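Local coordinates for intimin (PDB 6TQD), which is an outer-membrane adhesin of attaching and effacing Escherichia coli, whose passenger holds its adhesive tip away from the cell on a row of Ig-like domains, at residues V107-V112 with T190-S195; G16-T21 with L101-V106; I37-S42 with V79-Y84; Q50-G55 with Q63-A68. All coordinates share one frame; numbering follows the deposited sequence. Where two conformers were deposited one is given.

In the fold
Two beta sandwiches follow each other in this part of the intimin passenger, and the four contacts run from the body of the first to the near end of the second. Contacts 3 and 4, centres 13 Å apart, lie one in each sheet of the first sandwich and meet where the Asp41 carboxylate takes the N-H of Ile51. Contact 2, its centre 14 Å from that of contact 4, ties the edge strand 14-17 to the end of strand 90-101; contacts 3 and 4 are nested inside the loop it closes. Contact 1 comes after it in the chain, its centre 14 Å from that of contact 2, which it touches through Val107. The touching of contacts 1 and 2 at the junction is consistent with the constitutively extended conformation reported for these domains.

Contact 1: V107-V112 with T190-S195; sequences VDQVGV and TAEMTS
Glu192 reaches across to the backbone of Val110 from a type I beta turn, Thr190 to Met193, that joins two strands of a bacterial Ig-like domain; opposite it, the linker from the preceding domain enters its first strand, 111-117. From CB the glutamate starts out beside CG of Gln109, 3.9 Å away. With CG anti to the carbonyl carbon (chi1 -68°) and the chain extended beyond it, the two side chains slide past each other in opposite directions. CD comes within 4.1 Å of CB of Val110, and at the tip OE1 accepts a nearly straight bond from Val110 N, 2.9 Å, arriving from above the carboxylate plane. A water lies 3.0 Å from both OE1 of Glu192 and the carbonyl O of Asp108 and may link them, while OE2 lies near CG2 of Val110.

Met193 crosses Gln109 at about a right angle, its CG 3.5 Å from Gln109 NE2. Its sulphur takes two weak bonds: SD accepts a straight one from Val112 N at 3.3 Å, and another from Thr190 N within the turn. CG2 of Val112 also rests against SD, and Val136 of strand 130-138 packs on both Val112 and Thr190. A second water donates to Gln109 OE1 and accepts from Thr194 N, with its oxygen 2.9 Å from that nitrogen.

Contact 2: G16-T21 with L101-V106; sequences GTERST and LSNGQV
Glu18 and Leu101 are joined by one of the two backbone bonds that make a short parallel bridge, where edge strand 14-17 of the mixed sheet in the first beta sandwich lies beside the end of strand 90-101. Leu101 N donates to Gly16 O in a nearly straight bond of 2.9 Å, and Leu101 O takes the N-H of Glu18. These bonds flank Thr17, the residue paired with Leu101, whose CA-H also points to Leu101 O. Past the bridge both chains turn: Thr17 to Ser20 forms a type II turn and Ser102 to Gln105 a type I turn.

Among side-chain bonds, Glu18 carries most. CG sits between the backbone N and the carbonyl carbon (chi1 58°), and the extended chain beyond it brings OE1 to Asn103 N at 2.9 Å, using the anti lone pair. The carboxylate and the Asn103 amide are turned only 24° apart, yet the angle from ND2 to OE1 is poor for a bond. OE2 accepts from the backbone N of Tyr69, so both oxygens are engaged; in one of the two conformers of Arg19, OE2 also forms a salt bridge to NH1 at 3.1 Å.

A water also lies between the two chains, accepting weakly from Asn103 ND2 at 3.3 Å and, in that same Arg19 conformer, from NH1.

The van der Waals contacts are of methyls with polar atoms: CG2 of Thr17 with OD1 of Asn103, the two side chains crossing at about a right angle, and CD1 of Leu101 with the backbone N and O of Gly16, the oxygen 3.7 Å from that methyl.

Contact 3: I37-S42 with V79-Y84; sequences IVWDDS and VTARAY
Val38 and Arg82 exchange two backbone bonds, Val38 N to Arg82 O at 2.8 Å and Arg82 N back to Val38 O at 2.9 Å. Two residues on, Asp40 and Thr80 do the same, Asp40 N reaching Thr80 O and Thr80 N returning to Asp40 O at the slightly longer distance of 3.1 Å. The N-H groups of Ala81 and Ala83 face the other way: Ala81 has backbone bonding with Val94, and Ala83 N donates to Ser91 OG. This is the antiparallel pairing at one edge of the mixed sheet in the first beta sandwich, with strand 34-40 outermost and strand 76-85 next to it.

Between the bonded pairs, Trp39 and Ile37 face the sandwich interior along with Ala81 and Ala83. CB of Ala81 stands over the six-membered ring of Trp39 in a CH-pi contact, 3.5 Å from its centroid and 10° off the normal. CD1 of Ile37 meets CB of Ala83 at 3.6 Å.

Where the strand ends, Asp40 closes an Asx turn. Its CG is anti to the backbone N (chi1 174°), and OD1 accepts from Ser42 N, which meets it nearly in line with its C-O bond. The carboxylate of Asp41 looks outside the pair: OD1 forms a salt bridge with Arg45 NE, and OD2 accepts from Ile51 N of the facing sheet.

Contact 4: Q50-G55 with Q63-A68; sequences QIQHSG and QAILPA
Gln52 and Gln63 meet both through their backbones and through their amides. Gln52 N donates to Gln63 O at 3.0 Å and Gln63 N to Gln52 O at 2.9 Å, while on the face that carries Gln50, Gln52, Gln63 and Ile65, Gln63 NE2 donates a hydrogen bond to Gln52 OE1 at 2.8 Å. That partner lies almost in the amide plane of Gln63, and the two amides are turned 24° apart. In both residues CG stands between the backbone N and the carbonyl carbon (chi1 56° and 63°), and the chains are extended beyond it.

One pair further along, Gln50 and Ile65 also exchange backbone bonds, and their side chains lie side by side pointing the same way, CG of Gln50 4.1 Å from CG1 of Ile65. The same CG1 backs the Gln52 amide, touching CD at 4.0 Å. A weak bond from Gln52 NE2 to Gln50 OE1, 3.4 Å, ties the two glutamine ends on this face. Between the bonded pairs, Ile51 and Ala64 point to the other face, where in one of two Ile51 conformers CG1 meets CB of Ala64.

The end of strand 50-53 is shaped by Gly55 N, which donates to His53 ND1, while His53 NE2 is bonded to Ser58 O. Further out, Thr21 of strand 21-30 touches both Gln63 and Ile65. The hairpin forms one edge of the antiparallel sheet: strand 50-53 is outermost, strand 62-65 lies against strand 21-30, Pro67 packs on Leu44 of helix 42-45, and Ala64 packs on Ile98 of strand 90-101 in the facing sheet.

Contact 1: V107-V112 with T190-S195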
loop_
_atom_site.group_PDB
_atom_site.type_symbol
_atom_site.label_atom_id
_atom_site.label_comp_id
_atom_site.label_asym_id
_atom_site.label_seq_id
_atom_site.Cartn_x
_atom_site.Cartn_y
_atom_site.Cartn_z
ATOM N N VAL A 107 -7.413 -0.689 -3.106
ATOM C CA VAL A 107 -6.647 -0.697 -4.337
ATOM C C VAL A 107 -7.108 0.414 -5.273
ATOM O O VAL A 107 -8.311 0.642 -5.463
ATOM C CB VAL A 107 -6.750 -2.075 -5.021
ATOM C CG1 VAL A 107 -6.138 -2.024 -6.404
ATOM C CG2 VAL A 107 -6.077 -3.132 -4.159
ATOM N N ASP A 108 -6.143 1.096 -5.884
ATOM C CA ASP A 108 -6.325 2.142 -6.877
ATOM C C ASP A 108 -6.856 3.441 -6.284
ATOM O O ASP A 108 -7.095 4.402 -7.031
ATOM C CB ASP A 108 -7.245 1.738 -8.044
ATOM C CG ASP A 108 -6.674 0.601 -8.878
ATOM O OD1 ASP A 108 -7.474 -0.208 -9.407
ATOM O OD2 ASP A 108 -5.434 0.507 -9.003
ATOM N N GLN A 109 -7.026 3.520 -4.971
ATOM C CA GLN A 109 -7.570 4.715 -4.341
ATOM C C GLN A 109 -6.432 5.651 -3.948
ATOM O O GLN A 109 -5.365 5.199 -3.529
ATOM C CB GLN A 109 -8.348 4.320 -3.092
ATOM C CG GLN A 109 -8.945 5.491 -2.325
ATOM C CD GLN A 109 -9.547 5.052 -1.011
ATOM O OE1 GLN A 109 -10.743 4.820 -0.909
ATOM N NE2 GLN A 109 -8.704 4.898 -0.015
ATOM N N VAL A 110 -6.658 6.955 -4.111
ATOM C CA VAL A 110 -5.773 7.974 -3.540
ATOM C C VAL A 110 -6.237 8.163 -2.096
ATOM O O VAL A 110 -7.260 8.800 -1.850
ATOM C CB VAL A 110 -5.816 9.277 -4.333
ATOM C CG1 VAL A 110 -4.967 10.336 -3.653
ATOM C CG2 VAL A 110 -5.350 9.039 -5.772
ATOM N N GLY A 111 -5.500 7.596 -1.143
ATOM C CA GLY A 111 -5.970 7.535 0.225
ATOM C C GLY A 111 -4.848 7.729 1.229
ATOM O O GLY A 111 -3.670 7.526 0.936
ATOM N N VAL A 112 -5.248 8.125 2.435
ATOM C CA VAL A 112 -4.313 8.246 3.553
ATOM C C VAL A 112 -3.922 6.846 4.005
ATOM O O VAL A 112 -4.778 6.033 4.381
ATOM C CB VAL A 112 -4.946 9.023 4.712
ATOM C CG1 VAL A 112 -3.965 9.113 5.893
ATOM C CG2 VAL A 112 -5.373 10.406 4.269
ATOM N N THR A 190 -8.888 11.869 2.658
ATOM C CA THR A 190 -8.880 12.435 1.318
ATOM C C THR A 190 -10.229 12.183 0.651
ATOM O O THR A 190 -11.035 11.346 1.091
ATOM C CB THR A 190 -7.759 11.832 0.465
ATOM O OG1 THR A 190 -7.943 10.415 0.402
ATOM C CG2 THR A 190 -6.401 12.167 1.040
ATOM N N ALA A 191 -10.453 12.895 -0.456
ATOM C CA ALA A 191 -11.778 12.933 -1.078
ATOM C C ALA A 191 -12.289 11.547 -1.481
ATOM O O ALA A 191 -13.483 11.267 -1.329
ATOM C CB ALA A 191 -11.748 13.851 -2.308
ATOM N N GLU A 192 -11.411 10.681 -2.001
ATOM C CA GLU A 192 -11.858 9.381 -2.502
ATOM C C GLU A 192 -12.168 8.378 -1.388
ATOM O O GLU A 192 -12.871 7.391 -1.640
ATOM C CB GLU A 192 -10.821 8.770 -3.454
ATOM C CG GLU A 192 -10.656 9.494 -4.776
ATOM C CD GLU A 192 -9.620 8.844 -5.692
ATOM O OE1 GLU A 192 -9.121 7.735 -5.390
ATOM O OE2 GLU A 192 -9.281 9.460 -6.727
ATOM N N MET A 193 -11.641 8.579 -0.180
ATOM C CA MET A 193 -11.835 7.610 0.889
ATOM C C MET A 193 -13.291 7.579 1.334
ATOM O O MET A 193 -14.006 8.587 1.275
ATOM C CB MET A 193 -10.965 7.973 2.094
ATOM C CG MET A 193 -9.490 7.811 1.840
ATOM S SD MET A 193 -8.469 8.474 3.132
ATOM C CE MET A 193 -8.674 7.341 4.478
ATOM N N THR A 194 -13.729 6.402 1.786
ATOM C CA THR A 194 -15.101 6.233 2.260
ATOM C C THR A 194 -15.274 6.731 3.691
ATOM O O THR A 194 -16.393 7.085 4.084
ATOM C CB THR A 194 -15.551 4.776 2.111
ATOM O OG1 THR A 194 -14.702 3.912 2.879
ATOM C CG2 THR A 194 -15.495 4.345 0.642
ATOM N N SER A 195 -14.201 6.715 4.481
ATOM C CA SER A 195 -14.198 7.208 5.848
ATOM C C SER A 195 -12.773 7.612 6.196
ATOM O O SER A 195 -11.820 7.237 5.516
ATOM C CB SER A 195 -14.715 6.144 6.821
ATOM O OG SER A 195 -13.879 5.002 6.808
HETATM O O HOH W 1 -7.814 7.113 -8.009
HETATM O O HOH W 2 -11.723 4.318 2.017
#

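Contact 2: G16-T21 with L101-V106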
loop_
_atom_site.group_PDB
_atom_site.type_symbol
_atom_site.label_atom_id
_atom_site.label_comp_id
_atom_site.label_asym_id
_atom_site.label_seq_id
_atom_site.Cartn_x
_atom_site.Cartn_y
_atom_site.Cartn_z
ATOM N N GLY A 16 -2.871 -5.626 -4.537
ATOM C CA GLY A 16 -3.906 -6.354 -3.833
ATOM C C GLY A 16 -3.778 -6.299 -2.330
ATOM O O GLY A 16 -2.749 -5.925 -1.780
ATOM N N THR A 17 -4.849 -6.732 -1.673
ATOM C CA THR A 17 -4.875 -6.763 -0.228
ATOM C C THR A 17 -4.008 -7.915 0.268
ATOM O O THR A 17 -3.939 -8.986 -0.346
ATOM C CB THR A 17 -6.312 -7.005 0.244
ATOM O OG1 THR A 17 -7.149 -5.925 -0.190
ATOM C CG2 THR A 17 -6.373 -7.050 1.786
ATOM N N GLU A 18 -3.354 -7.689 1.403
ATOM C CA GLU A 18 -2.534 -8.715 2.036
ATOM C C GLU A 18 -3.321 -10.009 2.176
ATOM O O GLU A 18 -4.508 -9.999 2.504
ATOM C CB GLU A 18 -2.095 -8.206 3.418
ATOM C CG GLU A 18 -3.252 -7.834 4.354
ATOM C CD GLU A 18 -2.779 -7.364 5.716
ATOM O OE1 GLU A 18 -3.309 -6.333 6.213
ATOM O OE2 GLU A 18 -1.871 -8.008 6.292
ATOM N N ARG A 19 -2.647 -11.125 1.901
ATOM C CA ARG A 19 -3.178 -12.480 2.011
ATOM C C ARG A 19 -4.225 -12.817 0.951
ATOM O O ARG A 19 -4.850 -13.884 1.028
ATOM C CB ARG A 19 -3.725 -12.774 3.416
ATOM C CG ARG A 19 -2.694 -12.628 4.529
ATOM C CD ARG A 19 -3.263 -13.066 5.877
ATOM N NE ARG A 19 -2.326 -12.869 6.984
ATOM C CZ ARG A 19 -2.225 -11.751 7.700
ATOM N NH1 ARG A 19 -2.992 -10.701 7.431
ATOM N NH2 ARG A 19 -1.343 -11.680 8.691
ATOM N N SER A 20 -4.436 -11.954 -0.039
ATOM C CA SER A 20 -5.377 -12.278 -1.104
ATOM C C SER A 20 -4.716 -13.118 -2.203
ATOM O O SER A 20 -3.490 -13.214 -2.306
ATOM C CB SER A 20 -5.976 -11.004 -1.720
ATOM O OG SER A 20 -5.026 -10.250 -2.438
ATOM N N THR A 21 -5.562 -13.740 -3.014
ATOM C CA THR A 21 -5.143 -14.466 -4.204
ATOM C C THR A 21 -5.445 -13.609 -5.421
ATOM O O THR A 21 -6.576 -13.153 -5.600
ATOM C CB THR A 21 -5.904 -15.793 -4.303
ATOM O OG1 THR A 21 -5.602 -16.615 -3.170
ATOM C CG2 THR A 21 -5.514 -16.537 -5.573
ATOM N N LEU A 101 -1.251 -4.106 -0.162
ATOM C CA LEU A 101 -1.926 -3.123 0.670
ATOM C C LEU A 101 -2.471 -3.798 1.920
ATOM O O LEU A 101 -2.743 -4.998 1.941
ATOM C CB LEU A 101 -3.063 -2.462 -0.101
ATOM C CG LEU A 101 -2.684 -1.551 -1.274
ATOM C CD1 LEU A 101 -2.268 -2.345 -2.505
ATOM C CD2 LEU A 101 -3.830 -0.621 -1.616
ATOM N N SER A 102 -2.620 -3.010 2.980
ATOM C CA SER A 102 -3.134 -3.554 4.228
ATOM C C SER A 102 -4.652 -3.708 4.160
ATOM O O SER A 102 -5.324 -3.134 3.300
ATOM C CB SER A 102 -2.733 -2.636 5.381
ATOM O OG SER A 102 -3.572 -1.496 5.402
ATOM N N ASN A 103 -5.186 -4.501 5.094
ATOM C CA ASN A 103 -6.620 -4.766 5.126
ATOM C C ASN A 103 -7.448 -3.485 5.070
ATOM O O ASN A 103 -8.522 -3.455 4.460
ATOM C CB ASN A 103 -6.973 -5.546 6.396
ATOM C CG ASN A 103 -6.619 -7.006 6.302
ATOM O OD1 ASN A 103 -6.821 -7.638 5.266
ATOM N ND2 ASN A 103 -6.094 -7.558 7.388
ATOM N N GLY A 104 -6.970 -2.423 5.698
ATOM C CA GLY A 104 -7.739 -1.195 5.742
ATOM C C GLY A 104 -7.599 -0.269 4.556
ATOM O O GLY A 104 -8.180 0.819 4.571
ATOM N N GLN A 105 -6.878 -0.664 3.512
ATOM C CA GLN A 105 -6.614 0.200 2.372
ATOM C C GLN A 105 -7.340 -0.318 1.139
ATOM O O GLN A 105 -7.759 -1.477 1.078
ATOM C CB GLN A 105 -5.097 0.285 2.132
ATOM C CG GLN A 105 -4.340 0.972 3.293
ATOM C CD GLN A 105 -2.845 0.694 3.329
ATOM O OE1 GLN A 105 -2.306 -0.071 2.524
ATOM N NE2 GLN A 105 -2.158 1.324 4.279
ATOM N N VAL A 106 -7.462 0.549 0.136
ATOM C CA VAL A 106 -8.270 0.285 -1.053
ATOM C C VAL A 106 -7.399 0.379 -2.295
ATOM O O VAL A 106 -6.738 1.398 -2.529
ATOM C CB VAL A 106 -9.462 1.260 -1.144
ATOM C CG1 VAL A 106 -10.268 1.007 -2.404
ATOM C CG2 VAL A 106 -10.352 1.133 0.102
HETATM O O HOH W 3 -5.440 -10.625 6.227
#

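Contact 3: I37-S42 with V79-Y84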
loop_
_atom_site.group_PDB
_atom_site.type_symbol
_atom_site.label_atom_id
_atom_site.label_comp_id
_atom_site.label_asym_id
_atom_site.label_seq_id
_atom_site.Cartn_x
_atom_site.Cartn_y
_atom_site.Cartn_z
ATOM N N ILE A 37 5.727 -22.061 -17.992
ATOM C CA ILE A 37 6.235 -20.817 -17.438
ATOM C C ILE A 37 7.046 -21.178 -16.198
ATOM O O ILE A 37 6.581 -21.968 -15.363
ATOM C CB ILE A 37 5.089 -19.867 -17.026
ATOM C CG1 ILE A 37 4.054 -19.690 -18.140
ATOM C CG2 ILE A 37 5.656 -18.541 -16.599
ATOM C CD1 ILE A 37 4.578 -19.020 -19.398
ATOM N N VAL A 38 8.225 -20.583 -16.064
ATOM C CA VAL A 38 9.110 -20.798 -14.922
ATOM C C VAL A 38 9.303 -19.478 -14.181
ATOM O O VAL A 38 9.663 -18.459 -14.790
ATOM C CB VAL A 38 10.466 -21.378 -15.369
ATOM C CG1 VAL A 38 11.423 -21.446 -14.205
ATOM C CG2 VAL A 38 10.279 -22.763 -15.987
ATOM N N TRP A 39 9.069 -19.497 -12.867
ATOM C CA TRP A 39 9.026 -18.287 -12.057
ATOM C C TRP A 39 10.165 -18.227 -11.049
ATOM O O TRP A 39 10.550 -19.245 -10.469
ATOM C CB TRP A 39 7.730 -18.219 -11.229
ATOM C CG TRP A 39 6.506 -18.012 -12.009
ATOM C CD1 TRP A 39 5.716 -18.984 -12.542
ATOM C CD2 TRP A 39 5.902 -16.763 -12.355
ATOM N NE1 TRP A 39 4.650 -18.421 -13.199
ATOM C CE2 TRP A 39 4.733 -17.058 -13.097
ATOM C CE3 TRP A 39 6.219 -15.427 -12.086
ATOM C CZ2 TRP A 39 3.895 -16.070 -13.583
ATOM C CZ3 TRP A 39 5.375 -14.432 -12.582
ATOM C CH2 TRP A 39 4.239 -14.763 -13.320
ATOM N N ASP A 40 10.677 -17.029 -10.830
ATOM C CA ASP A 40 11.480 -16.678 -9.653
ATOM C C ASP A 40 10.599 -15.783 -8.789
ATOM O O ASP A 40 10.397 -14.609 -9.107
ATOM C CB ASP A 40 12.778 -15.974 -10.028
ATOM C CG ASP A 40 13.560 -15.472 -8.801
ATOM O OD1 ASP A 40 13.044 -15.541 -7.667
ATOM O OD2 ASP A 40 14.709 -15.004 -8.973
ATOM N N ASP A 41 10.000 -16.361 -7.754
ATOM C CA ASP A 41 9.157 -15.629 -6.817
ATOM C C ASP A 41 9.821 -15.483 -5.448
ATOM O O ASP A 41 9.132 -15.319 -4.436
ATOM C CB ASP A 41 7.776 -16.265 -6.705
ATOM C CG ASP A 41 7.808 -17.655 -6.132
ATOM O OD1 ASP A 41 8.912 -18.148 -5.807
ATOM O OD2 ASP A 41 6.724 -18.283 -6.007
ATOM N N SER A 42 11.154 -15.529 -5.403
ATOM C CA SER A 42 11.854 -15.528 -4.121
ATOM C C SER A 42 11.549 -14.279 -3.300
ATOM O O SER A 42 11.561 -14.337 -2.066
ATOM C CB SER A 42 13.357 -15.658 -4.347
ATOM O OG SER A 42 13.840 -14.573 -5.109
ATOM N N VAL A 79 9.031 -10.049 -9.071
ATOM C CA VAL A 79 9.192 -11.446 -9.446
ATOM C C VAL A 79 9.339 -11.498 -10.966
ATOM O O VAL A 79 9.007 -10.549 -11.677
ATOM C CB VAL A 79 8.004 -12.319 -8.994
ATOM C CG1 VAL A 79 7.784 -12.189 -7.490
ATOM C CG2 VAL A 79 6.739 -11.920 -9.744
ATOM N N THR A 80 9.851 -12.627 -11.467
ATOM C CA THR A 80 10.106 -12.757 -12.888
ATOM C C THR A 80 9.543 -14.070 -13.421
ATOM O O THR A 80 9.542 -15.091 -12.732
ATOM C CB THR A 80 11.603 -12.663 -13.245
ATOM O OG1 THR A 80 12.357 -13.544 -12.411
ATOM C CG2 THR A 80 12.098 -11.235 -13.079
ATOM N N ALA A 81 9.103 -14.035 -14.670
ATOM C CA ALA A 81 8.583 -15.204 -15.353
ATOM C C ALA A 81 9.266 -15.352 -16.695
ATOM O O ALA A 81 9.467 -14.374 -17.408
ATOM C CB ALA A 81 7.088 -15.065 -15.624
ATOM N N ARG A 82 9.565 -16.590 -17.061
ATOM C CA ARG A 82 10.148 -16.924 -18.344
ATOM C C ARG A 82 9.309 -18.033 -18.955
ATOM O O ARG A 82 9.062 -19.057 -18.310
ATOM C CB ARG A 82 11.597 -17.379 -18.167
ATOM C CG ARG A 82 12.357 -17.588 -19.471
ATOM C CD ARG A 82 13.750 -18.159 -19.227
ATOM N NE ARG A 82 14.701 -17.253 -18.572
ATOM C CZ ARG A 82 15.413 -16.315 -19.196
ATOM N NH1 ARG A 82 15.249 -16.107 -20.497
ATOM N NH2 ARG A 82 16.300 -15.595 -18.532
ATOM N N ALA A 83 8.887 -17.845 -20.198
ATOM C CA ALA A 83 8.153 -18.879 -20.916
ATOM C C ALA A 83 9.119 -19.750 -21.705
ATOM O O ALA A 83 10.142 -19.273 -22.202
ATOM C CB ALA A 83 7.138 -18.251 -21.862
ATOM N N TYR A 84 8.792 -21.046 -21.809
ATOM C CA TYR A 84 9.526 -21.971 -22.653
ATOM C C TYR A 84 8.560 -22.619 -23.641
ATOM O O TYR A 84 7.420 -22.965 -23.276
ATOM C CB TYR A 84 10.172 -23.108 -21.862
ATOM C CG TYR A 84 11.387 -22.708 -21.068
ATOM C CD1 TYR A 84 11.253 -22.072 -19.858
ATOM C CD2 TYR A 84 12.672 -22.984 -21.524
ATOM C CE1 TYR A 84 12.351 -21.709 -19.117
ATOM C CE2 TYR A 84 13.785 -22.625 -20.784
ATOM C CZ TYR A 84 13.609 -21.989 -19.573
ATOM O OH TYR A 84 14.692 -21.610 -18.794
#

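Contact 4: Q50-G55 with Q63-A68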
loop_
_atom_site.group_PDB
_atom_site.type_symbol
_atom_site.label_atom_id
_atom_site.label_comp_id
_atom_site.label_asym_id
_atom_site.label_seq_id
_atom_site.Cartn_x
_atom_site.Cartn_y
_atom_site.Cartn_z
ATOM N N GLN A 50 3.693 -16.382 -2.493
ATOM C CA GLN A 50 4.201 -17.263 -3.531
ATOM C C GLN A 50 3.407 -17.063 -4.804
ATOM O O GLN A 50 2.300 -16.526 -4.800
ATOM C CB GLN A 50 4.108 -18.731 -3.107
ATOM C CG GLN A 50 2.692 -19.222 -2.937
ATOM C CD GLN A 50 2.637 -20.663 -2.485
ATOM O OE1 GLN A 50 2.885 -21.578 -3.273
ATOM N NE2 GLN A 50 2.287 -20.879 -1.224
ATOM N N ILE A 51 3.988 -17.523 -5.906
ATOM C CA ILE A 51 3.277 -17.689 -7.165
ATOM C C ILE A 51 3.085 -19.173 -7.397
ATOM O O ILE A 51 4.027 -19.963 -7.247
ATOM C CB ILE A 51 4.019 -17.020 -8.330
ATOM C CG1 ILE A 51 3.689 -15.534 -8.314
ATOM C CG2 ILE A 51 3.618 -17.669 -9.651
ATOM C CD1 ILE A 51 4.697 -14.693 -8.977
ATOM N N GLN A 52 1.859 -19.555 -7.747
ATOM C CA GLN A 52 1.501 -20.948 -7.909
ATOM C C GLN A 52 0.565 -21.089 -9.096
ATOM O O GLN A 52 -0.160 -20.156 -9.453
ATOM C CB GLN A 52 0.786 -21.523 -6.679
ATOM C CG GLN A 52 -0.441 -20.742 -6.290
ATOM C CD GLN A 52 -1.167 -21.350 -5.093
ATOM O OE1 GLN A 52 -2.372 -21.558 -5.137
ATOM N NE2 GLN A 52 -0.411 -21.731 -4.074
ATOM N N HIS A 53 0.591 -22.268 -9.711
ATOM C CA HIS A 53 -0.386 -22.585 -10.730
ATOM C C HIS A 53 -1.785 -22.540 -10.129
ATOM O O HIS A 53 -2.005 -22.961 -8.989
ATOM C CB HIS A 53 -0.087 -23.978 -11.285
ATOM C CG HIS A 53 -0.647 -24.212 -12.652
ATOM N ND1 HIS A 53 -1.898 -24.754 -12.859
ATOM C CD2 HIS A 53 -0.131 -23.971 -13.882
ATOM C CE1 HIS A 53 -2.127 -24.841 -14.159
ATOM N NE2 HIS A 53 -1.071 -24.376 -14.801
ATOM N N SER A 54 -2.734 -21.996 -10.895
ATOM C CA SER A 54 -4.101 -21.854 -10.399
ATOM C C SER A 54 -4.831 -23.185 -10.285
ATOM O O SER A 54 -5.923 -23.222 -9.708
ATOM C CB SER A 54 -4.898 -20.923 -11.318
ATOM O OG SER A 54 -4.272 -19.656 -11.437
ATOM N N GLY A 55 -4.262 -24.265 -10.809
ATOM C CA GLY A 55 -4.880 -25.571 -10.743
ATOM C C GLY A 55 -5.713 -25.938 -11.946
ATOM O O GLY A 55 -6.286 -27.037 -11.975
ATOM N N GLN A 63 -1.309 -17.636 -10.347
ATOM C CA GLN A 63 -1.848 -16.668 -9.403
ATOM C C GLN A 63 -0.806 -16.398 -8.333
ATOM O O GLN A 63 0.055 -17.235 -8.047
ATOM C CB GLN A 63 -3.126 -17.188 -8.742
ATOM C CG GLN A 63 -2.935 -18.437 -7.907
ATOM C CD GLN A 63 -4.247 -19.166 -7.632
ATOM O OE1 GLN A 63 -5.289 -18.840 -8.204
ATOM N NE2 GLN A 63 -4.199 -20.133 -6.729
ATOM N N ALA A 64 -0.898 -15.225 -7.731
ATOM C CA ALA A 64 -0.022 -14.841 -6.643
ATOM C C ALA A 64 -0.816 -14.886 -5.347
ATOM O O ALA A 64 -1.941 -14.377 -5.293
ATOM C CB ALA A 64 0.536 -13.435 -6.863
ATOM N N ILE A 65 -0.241 -15.521 -4.335
ATOM C CA ILE A 65 -0.728 -15.460 -2.961
ATOM C C ILE A 65 0.089 -14.374 -2.278
ATOM O O ILE A 65 1.302 -14.507 -2.116
ATOM C CB ILE A 65 -0.575 -16.803 -2.246
ATOM C CG1 ILE A 65 -1.171 -17.942 -3.086
ATOM C CG2 ILE A 65 -1.223 -16.725 -0.863
ATOM C CD1 ILE A 65 -2.572 -17.693 -3.581
ATOM N N LEU A 66 -0.574 -13.289 -1.888
ATOM C CA LEU A 66 0.139 -12.139 -1.358
ATOM C C LEU A 66 0.487 -12.347 0.113
ATOM O O LEU A 66 -0.305 -12.927 0.864
ATOM C CB LEU A 66 -0.718 -10.887 -1.519
ATOM C CG LEU A 66 -0.560 -10.165 -2.867
ATOM C CD1 LEU A 66 -0.791 -11.106 -4.034
ATOM C CD2 LEU A 66 -1.476 -8.957 -2.973
ATOM N N PRO A 67 1.665 -11.914 0.545
ATOM C CA PRO A 67 2.020 -12.045 1.965
ATOM C C PRO A 67 1.218 -11.082 2.837
ATOM O O PRO A 67 0.459 -10.240 2.354
ATOM C CB PRO A 67 3.511 -11.706 1.998
ATOM C CG PRO A 67 3.720 -10.833 0.837
ATOM C CD PRO A 67 2.761 -11.314 -0.232
ATOM N N ALA A 68 1.403 -11.226 4.145
ATOM C CA ALA A 68 0.879 -10.248 5.084
ATOM C C ALA A 68 1.572 -8.905 4.899
ATOM O O ALA A 68 2.731 -8.822 4.491
ATOM C CB ALA A 68 1.077 -10.728 6.519
#